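Diaminopimelate decarboxylase (Phaeodactylum tricornutum, PDB 7JPJ) probably catalyses the pyridoxal phosphate-dependent decarboxylation of diaminopimelate in lysine biosynthesis, working as an obligate dimer. Local coordinates at residues K18-A23 with P411-D416; D22-T27 with A421-K426; S9-P14 with I34-E39. One frame throughout, in Å; residues are numbered along the deposited sequence.

Interaction 1: residues K18-A23 with P411-D416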
loop_
_atom_site.group_PDB
_atom_site.type_symbol
_atom_site.label_atom_id
_atom_site.label_comp_id
_atom_site.label_asym_id
_atom_site.label_seq_id
_atom_site.Cartn_x
_atom_site.Cartn_y
_atom_site.Cartn_z
ATOM N N LYS A 18 -19.665 -19.746 0.092
ATOM C CA LYS A 18 -20.148 -19.820 -1.307
ATOM C C LYS A 18 -21.300 -18.843 -1.534
ATOM O O LYS A 18 -21.395 -18.332 -2.636
ATOM C CB LYS A 18 -20.583 -21.231 -1.700
ATOM C CG LYS A 18 -20.020 -21.755 -3.010
ATOM C CD LYS A 18 -20.904 -22.801 -3.639
ATOM C CE LYS A 18 -21.120 -22.583 -5.121
ATOM N NZ LYS A 18 -21.737 -23.767 -5.766
ATOM N N ALA A 19 -22.132 -18.592 -0.526
ATOM C CA ALA A 19 -23.210 -17.625 -0.715
ATOM C C ALA A 19 -22.660 -16.231 -0.996
ATOM O O ALA A 19 -23.220 -15.488 -1.812
ATOM C CB ALA A 19 -24.122 -17.608 0.513
ATOM N N CYS A 20 -21.560 -15.861 -0.331
ATOM C CA CYS A 20 -20.932 -14.568 -0.589
ATOM C C CYS A 20 -20.322 -14.517 -1.982
ATOM O O CYS A 20 -20.464 -13.515 -2.693
ATOM C CB CYS A 20 -19.859 -14.288 0.461
ATOM S SG CYS A 20 -20.456 -14.231 2.148
ATOM N N ILE A 21 -19.631 -15.587 -2.385
ATOM C CA ILE A 21 -18.974 -15.611 -3.689
ATOM C C ILE A 21 -19.994 -15.448 -4.810
ATOM O O ILE A 21 -19.759 -14.718 -5.781
ATOM C CB ILE A 21 -18.156 -16.907 -3.848
ATOM C CG1 ILE A 21 -17.116 -17.013 -2.732
ATOM C CG2 ILE A 21 -17.476 -16.941 -5.204
ATOM C CD1 ILE A 21 -16.280 -18.261 -2.797
ATOM N N ASP A 22 -21.141 -16.121 -4.692
ATOM C CA ASP A 22 -22.202 -15.965 -5.684
ATOM C C ASP A 22 -22.730 -14.535 -5.726
ATOM O O ASP A 22 -23.030 -14.010 -6.804
ATOM C CB ASP A 22 -23.330 -16.953 -5.397
ATOM C CG ASP A 22 -22.877 -18.401 -5.491
ATOM O OD1 ASP A 22 -21.653 -18.657 -5.433
ATOM O OD2 ASP A 22 -23.754 -19.289 -5.583
ATOM N N ALA A 23 -22.845 -13.885 -4.564
ATOM C CA ALA A 23 -23.366 -12.522 -4.530
ATOM C C ALA A 23 -22.383 -11.524 -5.127
ATOM O O ALA A 23 -22.800 -10.476 -5.634
ATOM C CB ALA A 23 -23.716 -12.128 -3.095
ATOM N N PRO A 411 -14.789 -6.631 -4.731
ATOM C CA PRO A 411 -16.106 -6.213 -4.235
ATOM C C PRO A 411 -16.219 -6.395 -2.729
ATOM O O PRO A 411 -15.353 -6.970 -2.069
ATOM C CB PRO A 411 -17.072 -7.137 -4.982
ATOM C CG PRO A 411 -16.264 -8.344 -5.294
ATOM C CD PRO A 411 -14.870 -7.849 -5.553
ATOM N N GLU A 412 -17.324 -5.888 -2.184
ATOM C CA GLU A 412 -17.621 -5.998 -0.762
ATOM C C GLU A 412 -19.011 -6.590 -0.576
ATOM O O GLU A 412 -19.952 -6.223 -1.284
ATOM C CB GLU A 412 -17.535 -4.637 -0.063
ATOM C CG GLU A 412 -16.120 -4.202 0.272
ATOM C CD GLU A 412 -16.045 -2.751 0.717
ATOM O OE1 GLU A 412 -16.867 -1.938 0.240
ATOM O OE2 GLU A 412 -15.162 -2.421 1.538
ATOM N N VAL A 413 -19.131 -7.506 0.382
ATOM C CA VAL A 413 -20.377 -8.209 0.656
ATOM C C VAL A 413 -20.727 -8.019 2.125
ATOM O O VAL A 413 -19.840 -7.974 2.984
ATOM C CB VAL A 413 -20.266 -9.708 0.302
ATOM C CG1 VAL A 413 -21.551 -10.450 0.642
ATOM C CG2 VAL A 413 -19.931 -9.879 -1.169
ATOM N N LEU A 414 -22.022 -7.890 2.408
ATOM C CA LEU A 414 -22.542 -7.802 3.766
ATOM C C LEU A 414 -23.387 -9.035 4.055
ATOM O O LEU A 414 -24.274 -9.381 3.268
ATOM C CB LEU A 414 -23.375 -6.531 3.947
ATOM C CG LEU A 414 -23.711 -6.096 5.375
ATOM C CD1 LEU A 414 -22.451 -5.694 6.124
ATOM C CD2 LEU A 414 -24.720 -4.956 5.365
ATOM N N VAL A 415 -23.113 -9.697 5.176
ATOM C CA VAL A 415 -23.822 -10.908 5.579
ATOM C C VAL A 415 -24.739 -10.549 6.741
ATOM O O VAL A 415 -24.270 -10.245 7.845
ATOM C CB VAL A 415 -22.855 -12.037 5.958
ATOM C CG1 VAL A 415 -23.578 -13.367 5.958
ATOM C CG2 VAL A 415 -21.682 -12.071 4.990
ATOM N N ASP A 416 -26.050 -10.596 6.500
ATOM C CA ASP A 416 -27.015 -10.156 7.496
ATOM C C ASP A 416 -27.125 -11.174 8.632
ATOM O O ASP A 416 -26.540 -12.260 8.598
ATOM C CB ASP A 416 -28.385 -9.906 6.852
ATOM C CG ASP A 416 -28.949 -11.133 6.140
ATOM O OD1 ASP A 416 -28.455 -12.261 6.359
ATOM O OD2 ASP A 416 -29.907 -10.963 5.354
#
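Cys20 presses against Val413 and Val415, the point at which helix 14-24 packs on the face of a mixed beta-sheet. This sheet lies beside the parallel-stranded barrel expected of a pyridoxal-binding domain of this family. Helix and strand are closest at Cys20 and Val413, whose CA atoms stand 6.5 Å apart.

The contact is almost wholly apolar. Cys20 divides its reach between two valines: its CB lies 4.2 Å from Val413 CG1, while its SG runs on to Val415 CG2. The thiol lies anti to its own carbonyl carbon (chi1 -60°), and this direction carries the sulfur along the strand to the second valine. Val413 also uses both of its methyls. With CG1 anti to the backbone N (chi1 178°), that branch meets the Cys20 side chain, and CG2 is left to approach the helix backbone at Cys20 O, 4.0 Å away. Ala23, one turn further on, adds a looser flank, its CB 4.6 Å from Val413 CG1.

Backbone bonding keeps both surfaces regular. On the helix, Asp22 N donates to Lys18 O at 3.0 Å and Ala23 N to Ala19 O at 3.2 Å, evidence of regular helix; Cys20 and Ala23, three residues or about one turn apart, therefore both turn CB toward the strand. On the strand, Val413 makes backbone hydrogen bonds with Tyr30 and Tyr32 of the parallel neighbour 29-33. Residues alternate along it: Val413 looks at the helix, Leu414 points away, and Glu412 spends its carboxylate on Asn64, Tyr32 and Ser397.

All three residues that touch are buried, and Leu29 fills in beside Cys20 and Val413. The nearest side-chain approach is that of the sulfur, with Cys20 SG 3.8 Å from Val415 CG2.

Interaction 2: residues D22-T27 with A421-K426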
loop_
_atom_site.group_PDB
_atom_site.type_symbol
_atom_site.label_atom_id
_atom_site.label_comp_id
_atom_site.label_asym_id
_atom_site.label_seq_id
_atom_site.Cartn_x
_atom_site.Cartn_y
_atom_site.Cartn_z
ATOM N N ASP A 22 -21.141 -16.121 -4.692
ATOM C CA ASP A 22 -22.202 -15.965 -5.684
ATOM C C ASP A 22 -22.730 -14.535 -5.726
ATOM O O ASP A 22 -23.030 -14.010 -6.804
ATOM C CB ASP A 22 -23.330 -16.953 -5.397
ATOM C CG ASP A 22 -22.877 -18.401 -5.491
ATOM O OD1 ASP A 22 -21.653 -18.657 -5.433
ATOM O OD2 ASP A 22 -23.754 -19.289 -5.583
ATOM N N ALA A 23 -22.845 -13.885 -4.564
ATOM C CA ALA A 23 -23.366 -12.522 -4.530
ATOM C C ALA A 23 -22.383 -11.524 -5.127
ATOM O O ALA A 23 -22.800 -10.476 -5.634
ATOM C CB ALA A 23 -23.716 -12.128 -3.095
ATOM N N ALA A 24 -21.087 -11.823 -5.078
ATOM C CA ALA A 24 -20.058 -10.926 -5.584
ATOM C C ALA A 24 -19.554 -11.311 -6.968
ATOM O O ALA A 24 -18.703 -10.606 -7.519
ATOM C CB ALA A 24 -18.881 -10.872 -4.605
ATOM N N GLY A 25 -20.050 -12.406 -7.540
ATOM C CA GLY A 25 -19.637 -12.809 -8.870
ATOM C C GLY A 25 -18.279 -13.463 -8.960
ATOM O O GLY A 25 -17.688 -13.484 -10.045
ATOM N N GLY A 26 -17.761 -13.998 -7.862
ATOM C CA GLY A 26 -16.484 -14.676 -7.846
ATOM C C GLY A 26 -15.553 -14.093 -6.806
ATOM O O GLY A 26 -15.873 -13.132 -6.107
ATOM N N THR A 27 -14.375 -14.694 -6.713
ATOM C CA THR A 27 -13.335 -14.295 -5.781
ATOM C C THR A 27 -12.308 -13.408 -6.473
ATOM O O THR A 27 -12.151 -13.459 -7.696
ATOM C CB THR A 27 -12.647 -15.535 -5.193
ATOM O OG1 THR A 27 -12.511 -16.540 -6.207
ATOM C CG2 THR A 27 -13.459 -16.096 -4.028
ATOM N N ALA A 421 -26.337 -13.028 1.907
ATOM C CA ALA A 421 -25.304 -12.127 1.415
ATOM C C ALA A 421 -25.923 -10.986 0.619
ATOM O O ALA A 421 -26.822 -11.202 -0.200
ATOM C CB ALA A 421 -24.293 -12.881 0.550
ATOM N N HIS A 422 -25.437 -9.770 0.867
ATOM C CA HIS A 422 -25.850 -8.587 0.123
ATOM C C HIS A 422 -24.611 -7.874 -0.395
ATOM O O HIS A 422 -23.688 -7.590 0.375
ATOM C CB HIS A 422 -26.676 -7.624 0.985
ATOM C CG HIS A 422 -27.775 -8.283 1.760
ATOM N ND1 HIS A 422 -29.006 -8.569 1.210
ATOM C CD2 HIS A 422 -27.834 -8.693 3.049
ATOM C CE1 HIS A 422 -29.773 -9.137 2.122
ATOM N NE2 HIS A 422 -29.085 -9.225 3.247
ATOM N N LEU A 423 -24.596 -7.581 -1.690
ATOM C CA LEU A 423 -23.494 -6.839 -2.288
ATOM C C LEU A 423 -23.603 -5.366 -1.910
ATOM O O LEU A 423 -24.661 -4.752 -2.076
ATOM C CB LEU A 423 -23.508 -7.010 -3.808
ATOM C CG LEU A 423 -22.328 -6.494 -4.636
ATOM C CD1 LEU A 423 -21.034 -7.175 -4.228
ATOM C CD2 LEU A 423 -22.596 -6.704 -6.121
ATOM N N ILE A 424 -22.517 -4.802 -1.385
ATOM C CA ILE A 424 -22.469 -3.392 -1.016
ATOM C C ILE A 424 -21.438 -2.609 -1.818
ATOM O O ILE A 424 -21.339 -1.389 -1.654
ATOM C CB ILE A 424 -22.224 -3.209 0.495
ATOM C CG1 ILE A 424 -20.950 -3.930 0.929
ATOM C CG2 ILE A 424 -23.409 -3.715 1.290
ATOM C CD1 ILE A 424 -20.687 -3.838 2.412
ATOM N N ARG A 425 -20.669 -3.273 -2.680
ATOM C CA ARG A 425 -19.756 -2.594 -3.596
ATOM C C ARG A 425 -19.442 -3.566 -4.721
ATOM O O ARG A 425 -18.794 -4.588 -4.484
ATOM C CB ARG A 425 -18.482 -2.150 -2.890
ATOM C CG ARG A 425 -17.626 -1.194 -3.717
ATOM C CD ARG A 425 -16.409 -0.734 -2.934
ATOM N NE ARG A 425 -15.341 -1.730 -2.930
ATOM C CZ ARG A 425 -14.224 -1.617 -2.219
ATOM N NH1 ARG A 425 -14.033 -0.555 -1.445
ATOM N NH2 ARG A 425 -13.302 -2.569 -2.271
ATOM N N LYS A 426 -19.895 -3.253 -5.930
ATOM C CA LYS A 426 -19.649 -4.135 -7.060
ATOM C C LYS A 426 -18.177 -4.103 -7.453
ATOM O O LYS A 426 -17.462 -3.129 -7.203
ATOM C CB LYS A 426 -20.529 -3.744 -8.250
ATOM C CG LYS A 426 -20.410 -2.290 -8.685
ATOM C CD LYS A 426 -21.319 -1.998 -9.876
ATOM C CE LYS A 426 -21.321 -0.517 -10.239
ATOM N NZ LYS A 426 -22.170 -0.236 -11.434
#
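Ala23 and Ala421 meet methyl to methyl, CB to CB at 3.8 Å, where the last turn of helix 14-24 rests on strand 421-423 of the mixed sheet. Beside this pair is the more extensive part of the contact. Leu423 has CG anti to its backbone N (chi1 -171°), which brings both methyls alongside the carbonyl of Ala23. Its CD2 comes within 3.8 Å of Ala23 O, and CD1 reaches Ala24 CA at 4.1 Å. Ala24 CB stands a little further off, 4.3 Å from the same CD1, and also leans on Val413 and Leu29.

Beyond Ala24 the packing opens. Gly25 leaves helical geometry with phi 77°, and the chain passes through Gly26 without touching the strand again. On the other segment, Lys426 is exposed and the end of its side chain leads away. Past Leu423 the strand bulges, Ile424 and Arg425 both facing Glu412, and Ile424 packs on Val440 of the second subunit.

Aliphatic carbons do the joining, and even the polar Ala23 O meets only carbons of Leu423 across this contact, so the two segments are held to each other by van der Waals packing, with no directional bond between them.

Interaction 3: residues S9-P14 with I34-E39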
loop_
_atom_site.group_PDB
_atom_site.type_symbol
_atom_site.label_atom_id
_atom_site.label_comp_id
_atom_site.label_asym_id
_atom_site.label_seq_id
_atom_site.Cartn_x
_atom_site.Cartn_y
_atom_site.Cartn_z
ATOM N N SER A 9 -15.032 -20.454 9.683
ATOM C CA SER A 9 -14.022 -19.424 9.989
ATOM C C SER A 9 -14.576 -18.621 11.165
ATOM O O SER A 9 -15.494 -19.108 11.811
ATOM C CB SER A 9 -13.800 -18.607 8.769
ATOM O OG SER A 9 -14.903 -17.782 8.506
ATOM N N ILE A 10 -14.048 -17.438 11.434
ATOM C CA ILE A 10 -14.632 -16.589 12.510
ATOM C C ILE A 10 -16.139 -16.399 12.275
ATOM O O ILE A 10 -16.879 -16.454 13.269
ATOM C CB ILE A 10 -13.842 -15.276 12.688
ATOM C CG1 ILE A 10 -12.594 -15.480 13.547
ATOM C CG2 ILE A 10 -14.698 -14.135 13.206
ATOM C CD1 ILE A 10 -12.855 -16.233 14.821
ATOM N N PHE A 11 -16.594 -16.213 11.033
ATOM C CA PHE A 11 -18.035 -16.068 10.865
ATOM C C PHE A 11 -18.555 -16.661 9.556
ATOM O O PHE A 11 -19.692 -16.361 9.168
ATOM C CB PHE A 11 -18.461 -14.589 10.970
ATOM C CG PHE A 11 -17.835 -13.680 9.937
ATOM C CD1 PHE A 11 -18.388 -13.551 8.669
ATOM C CD2 PHE A 11 -16.712 -12.925 10.249
ATOM C CE1 PHE A 11 -17.818 -12.707 7.723
ATOM C CE2 PHE A 11 -16.138 -12.076 9.307
ATOM C CZ PHE A 11 -16.694 -11.968 8.044
ATOM N N LEU A 12 -17.779 -17.507 8.877
ATOM C CA LEU A 12 -18.167 -18.044 7.573
ATOM C C LEU A 12 -18.083 -19.564 7.583
ATOM O O LEU A 12 -16.987 -20.128 7.658
ATOM C CB LEU A 12 -17.286 -17.477 6.459
ATOM C CG LEU A 12 -17.520 -16.026 6.037
ATOM C CD1 LEU A 12 -16.614 -15.666 4.874
ATOM C CD2 LEU A 12 -18.982 -15.800 5.680
ATOM N N THR A 13 -19.236 -20.223 7.497
ATOM C CA THR A 13 -19.270 -21.646 7.204
ATOM C C THR A 13 -19.013 -21.860 5.714
ATOM O O THR A 13 -19.082 -20.914 4.924
ATOM C CB THR A 13 -20.620 -22.243 7.600
ATOM O OG1 THR A 13 -21.646 -21.731 6.742
ATOM C CG2 THR A 13 -20.953 -21.908 9.046
ATOM N N PRO A 14 -18.689 -23.089 5.302
ATOM C CA PRO A 14 -18.533 -23.340 3.858
ATOM C C PRO A 14 -19.768 -22.984 3.050
ATOM O O PRO A 14 -19.641 -22.586 1.886
ATOM C CB PRO A 14 -18.223 -24.841 3.796
ATOM C CG PRO A 14 -17.599 -25.144 5.113
ATOM C CD PRO A 14 -18.280 -24.253 6.110
ATOM N N ILE A 34 -22.813 -8.519 9.945
ATOM C CA ILE A 34 -23.599 -7.647 10.815
ATOM C C ILE A 34 -23.501 -8.109 12.265
ATOM O O ILE A 34 -23.439 -7.290 13.191
ATOM C CB ILE A 34 -25.059 -7.594 10.324
ATOM C CG1 ILE A 34 -25.222 -6.531 9.234
ATOM C CG2 ILE A 34 -26.020 -7.322 11.472
ATOM C CD1 ILE A 34 -25.086 -5.112 9.738
ATOM N N ASP A 35 -23.466 -9.428 12.481
ATOM C CA ASP A 35 -23.342 -9.970 13.831
ATOM C C ASP A 35 -22.077 -9.468 14.516
ATOM O O ASP A 35 -22.113 -9.041 15.675
ATOM C CB ASP A 35 -23.346 -11.497 13.780
ATOM C CG ASP A 35 -24.694 -12.089 14.130
ATOM O OD1 ASP A 35 -25.270 -11.688 15.163
ATOM O OD2 ASP A 35 -25.177 -12.958 13.371
ATOM N N LYS A 36 -20.942 -9.516 13.811
ATOM C CA LYS A 36 -19.679 -9.084 14.401
ATOM C C LYS A 36 -19.617 -7.570 14.575
ATOM O O LYS A 36 -18.903 -7.078 15.456
ATOM C CB LYS A 36 -18.510 -9.574 13.547
ATOM C CG LYS A 36 -18.065 -10.995 13.862
ATOM C CD LYS A 36 -17.274 -11.036 15.157
ATOM C CE LYS A 36 -16.964 -12.458 15.580
ATOM N NZ LYS A 36 -16.085 -12.491 16.781
ATOM N N LEU A 37 -20.348 -6.815 13.751
ATOM C CA LEU A 37 -20.408 -5.370 13.944
ATOM C C LEU A 37 -21.229 -5.006 15.175
ATOM O O LEU A 37 -20.923 -4.019 15.854
ATOM C CB LEU A 37 -20.990 -4.692 12.705
ATOM C CG LEU A 37 -20.113 -4.621 11.454
ATOM C CD1 LEU A 37 -20.950 -4.210 10.258
ATOM C CD2 LEU A 37 -18.950 -3.658 11.654
ATOM N N GLU A 38 -22.268 -5.789 15.475
ATOM C CA GLU A 38 -23.121 -5.490 16.621
ATOM C C GLU A 38 -22.396 -5.742 17.937
ATOM O O GLU A 38 -22.566 -4.985 18.899
ATOM C CB GLU A 38 -24.402 -6.321 16.546
ATOM C CG GLU A 38 -25.572 -5.709 17.286
ATOM C CD GLU A 38 -26.737 -6.667 17.429
ATOM O OE1 GLU A 38 -26.570 -7.714 18.089
ATOM O OE2 GLU A 38 -27.822 -6.370 16.887
ATOM N N GLU A 39 -21.594 -6.809 18.000
ATOM C CA GLU A 39 -20.828 -7.094 19.211
ATOM C C GLU A 39 -19.855 -5.969 19.531
ATOM O O GLU A 39 -19.729 -5.560 20.690
ATOM C CB GLU A 39 -20.078 -8.417 19.056
ATOM C CG GLU A 39 -20.943 -9.582 18.608
ATOM C CD GLU A 39 -20.144 -10.863 18.427
ATOM O OE1 GLU A 39 -18.895 -10.805 18.531
ATOM O OE2 GLU A 39 -20.763 -11.926 18.196
#
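Ser9 N donates to Leu12 O at 2.8 Å, and the serine hydroxyl closes the same short turn: Ser9 OG accepts from Leu12 N at 2.9 Å, with an N-H...O angle of 132°. That second bond makes an ST motif. Folded this way, the turn presents Ile10 and Phe11 to the helix opposite.

Ile10 does the closer work. Its CG2 branch, anti to the backbone N, touches Lys36 CE at 3.7 Å, the two side chains crossing at about a right angle. Lys36 arrives there by a bend near its root (chi2 -76°), after which the chain runs extended to the amine. Lys36 CG, placed anti to the carbonyl carbon by chi1 (-85°), lies 4.3 Å from Phe11 CD2, oblique to the ring.

In the fold, the contact joins the loop ahead of helix 14-24 to the start of helix 34-45, which falls in the pyridoxal-binding, TIM-barrel family region. Thr13 sits at the N-cap of the first helix. The loop is seated on the mixed sheet, where Ile10 N is hydrogen-bonded to Asp390 OD2 and Phe11 and Leu12 pack on Ala290 and Val292.

Charged groups cluster on this side of helix 34-45. Asp35 forms a salt bridge with Lys417, a sulfate ion, probably from the crystallisation liquor, lies about 5 Å from the Lys36 side chain, and Lys36 NZ makes a long ion pair with Glu39 OE1, 3.7 Å away.

Interactions 1 and 2 are two halves of one seat for helix 14-24: their centres are 4 Å apart, they share Asp22 and Ala23, and their strands are antiparallel neighbours. A probable hydrogen bond from His422 NE2 to Asp416 OD2, 2.9 Å, ties those strands at the side chains. Interaction 3 is centred 12 Å from interaction 1 and is joined to it through Val415 O and Ile34 N, 3.1 Å apart, and through Leu12 CD2 packing on Cys20 SG at 4.1 Å. Interactions 2 and 3 do not touch, their nearest atoms being about 7 Å apart. All three lie away from the d-lysine pocket of Lys240, Val241, Arg243 and Arg321.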